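Local coordinates for protein putative thioesterase (Escherichia coli, PDB 5UGZ) that probably hydrolyses acyl thioesters as a type II thioesterase, releasing intermediates from the colibactin NRPS/PKS assembly line, at residues Y40-V45 against K240-V245; F95-G100 against A233-V238; H116-A121 against R192-P197. One frame throughout, in Å; residues are numbered along the deposited sequence.

Contact 1: residues Y40-V45 against K240-V245; sequences YKWRSV and KHFEQV
Phe242 lays its ring between Lys41, Trp42 and Val45, and it carries most of the contact between 40-45 and 240-245. CG of Phe242 lies between its backbone N and carbonyl carbon (chi1 85°), which turns the ring toward 40-45. The CH-pi contact is made by a lysine methylene: Lys41 CD stands 3.8 Å from the centroid of the Phe242 ring, almost exactly on the ring normal. Lysine suits this place because its methylenes can cover an aromatic face while the ammonium reaches on to polar partners, here a salt bridge with Asp239 and a hydrogen bond to Met38 O.

Aromatic and apolar packing fills in the rest. The five-membered ring of Trp42 and the Phe242 ring lie 27° from parallel but are slid apart, with Trp42 CD1 3.8 Å from Phe242 CD1. Val45 CG2 comes 3.9 Å from Phe242 CE1, and Val245 CG1 reaches Trp42 CH2. Among polar atoms, Lys41 O takes both the N-H and the hydroxyl of Ser44, so one carbonyl of the 3-10 turn holds both polar groups of that serine.

The turn follows strand 24-29 and rests on the start of helix 242-259; Trp42 runs inward to Leu26, Cys28 and Leu52 of the sheet, while Val245 packs against Phe230 of strand 225-230.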
# COMPACT_ATOMS: atom_id res chain seq x y z
N TYR A 40 -13.36 -0.34 0.93
CA TYR A 40 -14.74 -0.71 0.60
C TYR A 40 -15.45 0.43 -0.13
O TYR A 40 -16.24 0.18 -1.05
CB TYR A 40 -15.54 -1.08 1.86
CG TYR A 40 -15.14 -2.35 2.60
CD1 TYR A 40 -14.33 -3.32 2.02
CD2 TYR A 40 -15.61 -2.58 3.88
CE1 TYR A 40 -14.00 -4.48 2.72
CE2 TYR A 40 -15.30 -3.72 4.58
CZ TYR A 40 -14.49 -4.68 4.01
OH TYR A 40 -14.19 -5.80 4.78
N LYS A 41 -15.18 1.68 0.28
CA LYS A 41 -15.83 2.86 -0.29
C LYS A 41 -15.40 3.11 -1.74
O LYS A 41 -16.07 3.89 -2.44
CB LYS A 41 -15.52 4.09 0.56
CG LYS A 41 -14.02 4.41 0.66
CD LYS A 41 -13.77 5.61 1.54
CE LYS A 41 -12.28 5.87 1.74
NZ LYS A 41 -11.65 4.87 2.65
N TRP A 42 -14.30 2.49 -2.18
CA TRP A 42 -13.85 2.67 -3.55
C TRP A 42 -14.84 2.12 -4.57
O TRP A 42 -14.79 2.52 -5.74
CB TRP A 42 -12.50 1.98 -3.75
CG TRP A 42 -11.35 2.71 -3.14
CD1 TRP A 42 -11.36 3.45 -2.00
CD2 TRP A 42 -10.02 2.78 -3.66
NE1 TRP A 42 -10.11 3.97 -1.77
CE2 TRP A 42 -9.27 3.57 -2.77
CE3 TRP A 42 -9.39 2.25 -4.79
CZ2 TRP A 42 -7.93 3.86 -2.99
CZ3 TRP A 42 -8.07 2.53 -5.00
CH2 TRP A 42 -7.35 3.33 -4.11
N ARG A 43 -15.71 1.20 -4.16
CA ARG A 43 -16.67 0.63 -5.10
C ARG A 43 -17.74 1.62 -5.55
O ARG A 43 -18.52 1.31 -6.45
CB ARG A 43 -17.32 -0.61 -4.48
CG ARG A 43 -17.00 -1.87 -5.24
CD ARG A 43 -17.57 -3.07 -4.51
NE ARG A 43 -19.03 -3.03 -4.50
CZ ARG A 43 -19.79 -3.31 -3.45
NH1 ARG A 43 -19.23 -3.66 -2.29
NH2 ARG A 43 -21.10 -3.23 -3.55
N SER A 44 -17.76 2.83 -4.99
CA SER A 44 -18.73 3.83 -5.43
C SER A 44 -18.18 4.76 -6.51
O SER A 44 -18.95 5.55 -7.05
CB SER A 44 -19.22 4.66 -4.23
OG SER A 44 -18.28 5.65 -3.86
N VAL A 45 -16.88 4.68 -6.82
CA VAL A 45 -16.28 5.53 -7.85
C VAL A 45 -15.48 4.74 -8.88
O VAL A 45 -15.24 5.25 -9.99
CB VAL A 45 -15.40 6.63 -7.20
CG1 VAL A 45 -16.26 7.80 -6.75
CG2 VAL A 45 -14.67 6.09 -5.98
N LYS A 240 -9.05 10.95 2.50
CA LYS A 240 -9.78 12.21 2.41
C LYS A 240 -10.13 12.56 0.97
O LYS A 240 -11.21 13.10 0.70
CB LYS A 240 -8.98 13.34 3.06
CG LYS A 240 -9.78 14.64 3.18
CD LYS A 240 -8.97 15.77 3.79
CE LYS A 240 -9.86 16.95 4.09
NZ LYS A 240 -9.06 18.19 4.34
N HIS A 241 -9.23 12.26 0.04
CA HIS A 241 -9.45 12.53 -1.37
C HIS A 241 -9.52 11.24 -2.17
O HIS A 241 -9.07 11.16 -3.32
CB HIS A 241 -8.36 13.46 -1.91
CG HIS A 241 -8.20 14.71 -1.11
ND1 HIS A 241 -9.26 15.56 -0.83
CD2 HIS A 241 -7.11 15.27 -0.54
CE1 HIS A 241 -8.82 16.58 -0.11
NE2 HIS A 241 -7.53 16.43 0.08
N PHE A 242 -10.10 10.20 -1.56
CA PHE A 242 -10.14 8.91 -2.23
C PHE A 242 -10.84 8.98 -3.57
O PHE A 242 -10.55 8.17 -4.45
CB PHE A 242 -10.80 7.87 -1.32
CG PHE A 242 -12.29 7.85 -1.42
CD1 PHE A 242 -12.94 6.87 -2.14
CD2 PHE A 242 -13.05 8.81 -0.77
CE1 PHE A 242 -14.31 6.84 -2.22
CE2 PHE A 242 -14.43 8.79 -0.84
CZ PHE A 242 -15.07 7.81 -1.57
N GLU A 243 -11.76 9.92 -3.76
CA GLU A 243 -12.49 9.94 -5.02
C GLU A 243 -11.59 10.40 -6.16
O GLU A 243 -11.75 9.93 -7.29
CB GLU A 243 -13.73 10.84 -4.94
CG GLU A 243 -14.42 10.87 -3.59
CD GLU A 243 -13.73 11.79 -2.55
OE1 GLU A 243 -14.08 11.72 -1.34
OE2 GLU A 243 -12.85 12.59 -2.93
N GLN A 244 -10.66 11.31 -5.87
CA GLN A 244 -9.67 11.75 -6.86
C GLN A 244 -8.66 10.65 -7.14
O GLN A 244 -8.30 10.40 -8.30
CB GLN A 244 -8.94 13.00 -6.36
CG GLN A 244 -9.73 14.29 -6.45
CD GLN A 244 -9.29 15.30 -5.40
OE1 GLN A 244 -9.70 15.22 -4.23
NE2 GLN A 244 -8.46 16.25 -5.80
N VAL A 245 -8.15 10.00 -6.09
CA VAL A 245 -7.27 8.85 -6.26
C VAL A 245 -7.93 7.82 -7.18
O VAL A 245 -7.31 7.30 -8.11
CB VAL A 245 -6.90 8.24 -4.90
CG1 VAL A 245 -6.20 6.90 -5.09
CG2 VAL A 245 -6.02 9.18 -4.13

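Contact 2: residues F95-G100 against A233-V238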
# COMPACT_ATOMS: atom_id res chain seq x y z
N PHE A 95 -2.69 -1.72 -5.97
CA PHE A 95 -2.58 -0.44 -5.29
C PHE A 95 -2.23 -0.72 -3.84
O PHE A 95 -2.80 -1.62 -3.23
CB PHE A 95 -3.90 0.36 -5.39
CG PHE A 95 -3.88 1.67 -4.65
CD1 PHE A 95 -4.03 1.71 -3.26
CD2 PHE A 95 -3.70 2.86 -5.33
CE1 PHE A 95 -3.99 2.91 -2.56
CE2 PHE A 95 -3.67 4.08 -4.63
CZ PHE A 95 -3.82 4.10 -3.25
N GLY A 96 -1.28 0.04 -3.30
CA GLY A 96 -0.97 -0.04 -1.88
C GLY A 96 -0.58 1.33 -1.39
O GLY A 96 0.01 2.12 -2.13
N HIS A 97 -0.93 1.64 -0.14
CA HIS A 97 -0.57 2.90 0.50
C HIS A 97 0.46 2.63 1.60
O HIS A 97 0.26 1.74 2.43
CB HIS A 97 -1.78 3.63 1.09
CG HIS A 97 -1.49 5.03 1.57
ND1 HIS A 97 -1.47 6.12 0.73
CD2 HIS A 97 -1.17 5.50 2.80
CE1 HIS A 97 -1.18 7.21 1.42
NE2 HIS A 97 -0.99 6.86 2.68
N SER A 98 1.55 3.39 1.57
CA SER A 98 2.61 3.34 2.59
C SER A 98 3.16 1.92 2.71
O SER A 98 3.74 1.42 1.73
CB SER A 98 2.06 3.94 3.88
OG SER A 98 3.11 4.64 4.52
N LEU A 99 3.06 1.26 3.87
CA LEU A 99 3.51 -0.12 4.01
C LEU A 99 2.86 -1.01 2.96
O LEU A 99 3.49 -1.93 2.42
CB LEU A 99 3.18 -0.64 5.41
CG LEU A 99 3.38 -2.12 5.66
CD1 LEU A 99 4.87 -2.50 5.57
CD2 LEU A 99 2.79 -2.50 7.01
N GLY A 100 1.59 -0.75 2.65
CA GLY A 100 0.92 -1.47 1.60
C GLY A 100 1.56 -1.29 0.25
O GLY A 100 1.39 -2.13 -0.63
N ALA A 233 -2.31 18.28 1.32
CA ALA A 233 -2.74 16.94 1.66
C ALA A 233 -1.66 16.28 2.48
O ALA A 233 -0.48 16.36 2.13
CB ALA A 233 -3.04 16.11 0.40
N ASP A 234 -2.06 15.63 3.57
CA ASP A 234 -1.12 14.94 4.44
C ASP A 234 -0.97 13.48 4.04
O ASP A 234 -1.23 13.10 2.89
CB ASP A 234 -1.58 15.05 5.89
CG ASP A 234 -2.97 14.45 6.09
OD1 ASP A 234 -3.67 14.14 5.10
OD2 ASP A 234 -3.35 14.28 7.27
N HIS A 235 -0.55 12.64 4.98
CA HIS A 235 -0.36 11.23 4.67
C HIS A 235 -1.66 10.55 4.29
O HIS A 235 -1.66 9.61 3.50
CB HIS A 235 0.27 10.52 5.88
CG HIS A 235 0.69 9.11 5.61
ND1 HIS A 235 1.66 8.78 4.69
CD2 HIS A 235 0.29 7.95 6.18
CE1 HIS A 235 1.83 7.47 4.69
NE2 HIS A 235 1.01 6.94 5.58
N PHE A 236 -2.77 11.00 4.86
CA PHE A 236 -4.04 10.30 4.70
C PHE A 236 -4.92 10.96 3.66
O PHE A 236 -6.15 10.85 3.73
CB PHE A 236 -4.74 10.16 6.04
CG PHE A 236 -4.07 9.18 6.96
CD1 PHE A 236 -4.54 7.89 7.07
CD2 PHE A 236 -2.93 9.54 7.66
CE1 PHE A 236 -3.92 6.99 7.88
CE2 PHE A 236 -2.30 8.64 8.48
CZ PHE A 236 -2.79 7.36 8.58
N PHE A 237 -4.31 11.64 2.68
CA PHE A 237 -5.02 12.04 1.48
C PHE A 237 -5.69 10.85 0.81
O PHE A 237 -6.72 11.03 0.15
CB PHE A 237 -4.05 12.72 0.49
CG PHE A 237 -3.10 11.76 -0.16
CD1 PHE A 237 -3.52 10.95 -1.21
CD2 PHE A 237 -1.80 11.66 0.28
CE1 PHE A 237 -2.65 10.06 -1.80
CE2 PHE A 237 -0.93 10.78 -0.31
CZ PHE A 237 -1.36 9.98 -1.35
N VAL A 238 -5.14 9.64 0.97
CA VAL A 238 -5.72 8.46 0.32
C VAL A 238 -7.16 8.22 0.78
O VAL A 238 -7.97 7.65 0.05
CB VAL A 238 -4.84 7.21 0.57
CG1 VAL A 238 -4.96 6.73 2.02
CG2 VAL A 238 -5.18 6.08 -0.41
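His97 and Val238 bring the two backbones to 7.6 Å between CA atoms, where strand 91-97 turns sharply into helix 99-113 and faces the type I turn from Asp234 to Phe237. Gly96, Ser98 and Gly100 fit the nucleophile elbow (GxSxG) of alpha/beta-hydrolases, with Ser98 at a strained positive phi of 57°. By analogy with that family, Ser98 is probably the nucleophile and His235 its histidine, with Asp206, hydrogen-bonded to His235 ND1, the likely acid. A side chain at Gly96 would clash with Gly100 O, which explains the small residue there.

His97 forms an aromatic cluster with His235 and Phe237. Its CG is anti to the backbone N (chi1 -171°), carrying the ring across to the other segment. Val238 CG1 sits over one face, 3.8 Å from the ring centroid, while the ring edge points at the face of Phe237 in an offset edge-to-face pair. ND1 is hydrogen-bonded to Ser125 OG, a polar partner within the core. Val238 CG2 also meets the edge of Phe95 at CZ.

NE2 of His97 lies 2.9 Å from His235 O and stands over the rim of the His235 ring, whose edge faces the serine: Ser98 OG lies 3.1 Å from His235 CE1 and 3.3 Å from its NE2.

Contact 3: residues H116-A121 against R192-P197; sequences HDMPCA and RTLTCP
Met118 reaches across to Leu194 and Thr195, and its thioether is the main side-chain bridge between 116-121 and 192-197. The one hydrogen bond between the segments is weak: Thr195 N donates to Met118 SD over 3.5 Å, although its N-H points almost straight at the sulfur, at 176°. With chi1 at -173° the Met118 chain leaves its own backbone N behind and heads for the other loop; bends at chi2 and chi3 then fold it so that the methyl CE comes to 3.5 Å from Thr195 OG1. A flexible, polarisable side chain suits such a place, where one group must meet an amide and a hydrocarbon together.

Apolar contacts come next. Met118 SD also touches Leu194 CD2 at 3.8 Å, while Pro119 CG lies 4.1 Å from Cys196 SG. With an alanine here in place of Met118 the thioether and its methyl would be gone, and the N-H of Thr195 would probably be left without its sulfur acceptor and Leu194 CD2 less closely covered.

Backbone oxygens make a second set of contacts. Cys120 O lies 3.1 Å from Pro197 CD; a proline nitrogen carries no hydrogen, so here the carbonyl meets carbon instead of an amide donor. The same oxygen also approaches CB of Cys196. Farther along, Ala121 CA makes a CA-H...O contact of 3.5 Å with Pro197 O, and the small methyl of Ala121 lets the chains come this close.

The touching parts, 118-121 and 194-197, run in broadly the same direction, 29° apart, and lead into the neighbouring parallel strands 121-125 and 198-203; Pro197 already shares a backbone hydrogen bond with Leu122. Met118 and Pro119 lean on Leu112 and Val108 of helix 99-113; Ala121 and Pro197 meet Leu256 of helix 242-259.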
# COMPACT_ATOMS: atom_id res chain seq x y z
N HIS A 116 3.00 -16.04 -12.81
CA HIS A 116 1.84 -15.31 -13.29
C HIS A 116 2.29 -14.22 -14.25
O HIS A 116 3.47 -13.85 -14.30
CB HIS A 116 1.07 -14.70 -12.12
CG HIS A 116 0.53 -15.71 -11.16
ND1 HIS A 116 -0.66 -16.37 -11.38
CD2 HIS A 116 1.01 -16.17 -9.99
CE1 HIS A 116 -0.89 -17.20 -10.37
NE2 HIS A 116 0.11 -17.10 -9.51
N ASP A 117 1.34 -13.67 -15.00
CA ASP A 117 1.66 -12.59 -15.92
C ASP A 117 1.89 -11.28 -15.17
O ASP A 117 1.56 -11.15 -13.99
CB ASP A 117 0.55 -12.37 -16.94
CG ASP A 117 0.25 -13.61 -17.75
OD1 ASP A 117 1.20 -14.29 -18.21
OD2 ASP A 117 -0.96 -13.90 -17.93
N MET A 118 2.45 -10.33 -15.90
CA MET A 118 2.69 -8.98 -15.39
C MET A 118 1.37 -8.25 -15.16
O MET A 118 0.43 -8.41 -15.95
CB MET A 118 3.56 -8.22 -16.39
CG MET A 118 4.07 -6.86 -15.98
SD MET A 118 5.53 -6.81 -14.91
CE MET A 118 6.65 -7.93 -15.73
N PRO A 119 1.24 -7.47 -14.07
CA PRO A 119 0.07 -6.60 -13.93
C PRO A 119 -0.04 -5.59 -15.07
O PRO A 119 0.93 -5.33 -15.79
CB PRO A 119 0.32 -5.88 -12.59
CG PRO A 119 1.80 -6.05 -12.36
CD PRO A 119 2.14 -7.38 -12.91
N CYS A 120 -1.25 -5.02 -15.21
CA CYS A 120 -1.50 -3.89 -16.11
C CYS A 120 -0.70 -2.66 -15.70
O CYS A 120 -0.10 -1.97 -16.54
CB CYS A 120 -2.98 -3.48 -16.08
SG CYS A 120 -4.16 -4.60 -16.69
N ALA A 121 -0.78 -2.33 -14.41
CA ALA A 121 -0.26 -1.11 -13.82
C ALA A 121 -0.15 -1.33 -12.33
O ALA A 121 -0.79 -2.23 -11.77
CB ALA A 121 -1.15 0.10 -14.09
N ARG A 192 14.37 -9.00 -12.20
CA ARG A 192 13.59 -8.59 -13.35
C ARG A 192 13.16 -7.16 -13.15
O ARG A 192 12.95 -6.72 -12.01
CB ARG A 192 12.35 -9.46 -13.51
CG ARG A 192 11.38 -9.16 -12.41
CD ARG A 192 10.13 -9.90 -12.57
NE ARG A 192 10.31 -11.32 -12.38
CZ ARG A 192 10.45 -11.90 -11.19
NH1 ARG A 192 10.47 -11.18 -10.08
NH2 ARG A 192 10.57 -13.21 -11.12
N THR A 193 13.03 -6.43 -14.25
CA THR A 193 12.45 -5.09 -14.27
C THR A 193 10.99 -5.22 -14.65
O THR A 193 10.66 -5.86 -15.66
CB THR A 193 13.16 -4.16 -15.26
OG1 THR A 193 14.54 -4.04 -14.91
CG2 THR A 193 12.55 -2.79 -15.20
N LEU A 194 10.11 -4.61 -13.86
CA LEU A 194 8.71 -4.54 -14.23
C LEU A 194 8.57 -3.89 -15.60
O LEU A 194 9.40 -3.07 -16.01
CB LEU A 194 7.92 -3.75 -13.17
CG LEU A 194 7.99 -4.40 -11.77
CD1 LEU A 194 7.34 -3.55 -10.70
CD2 LEU A 194 7.37 -5.76 -11.78
N THR A 195 7.54 -4.30 -16.34
CA THR A 195 7.26 -3.77 -17.66
C THR A 195 5.85 -3.17 -17.74
O THR A 195 5.19 -3.25 -18.78
CB THR A 195 7.41 -4.85 -18.73
OG1 THR A 195 6.38 -5.82 -18.56
CG2 THR A 195 8.73 -5.52 -18.62
N CYS A 196 5.37 -2.60 -16.65
CA CYS A 196 4.08 -1.92 -16.64
C CYS A 196 4.28 -0.51 -16.11
O CYS A 196 5.32 -0.20 -15.51
CB CYS A 196 3.07 -2.67 -15.78
SG CYS A 196 3.54 -2.80 -14.05
N PRO A 197 3.32 0.38 -16.34
CA PRO A 197 3.44 1.74 -15.81
C PRO A 197 3.30 1.76 -14.29
O PRO A 197 2.56 0.97 -13.70
CB PRO A 197 2.29 2.50 -16.49
CG PRO A 197 1.77 1.58 -17.54
CD PRO A 197 2.09 0.20 -17.13

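The three contacts are nested along the chain: 40-45 with 240-245 encloses 95-100 with 233-238, which in turn encloses 116-121 with 192-197. All belong to one domain built on a parallel six-stranded sheet. Contacts 1 and 2 have centres 13 Å apart and touch, Trp42 and Val245 of the first packing on Phe95 of the second; helices 237-240 and 242-259 follow one another in sequence. Contact 3 lies about 22 Å from contact 2 and 24 Å from contact 1, centre to centre, where strands 121-125 and 198-203 begin. Contact 2, with the probable catalytic elbow, thus lies about 7 Å from the centre of the folded chain, centre to centre, joined directly to contact 1 and about 6 Å from contact 3 at the nearest atoms.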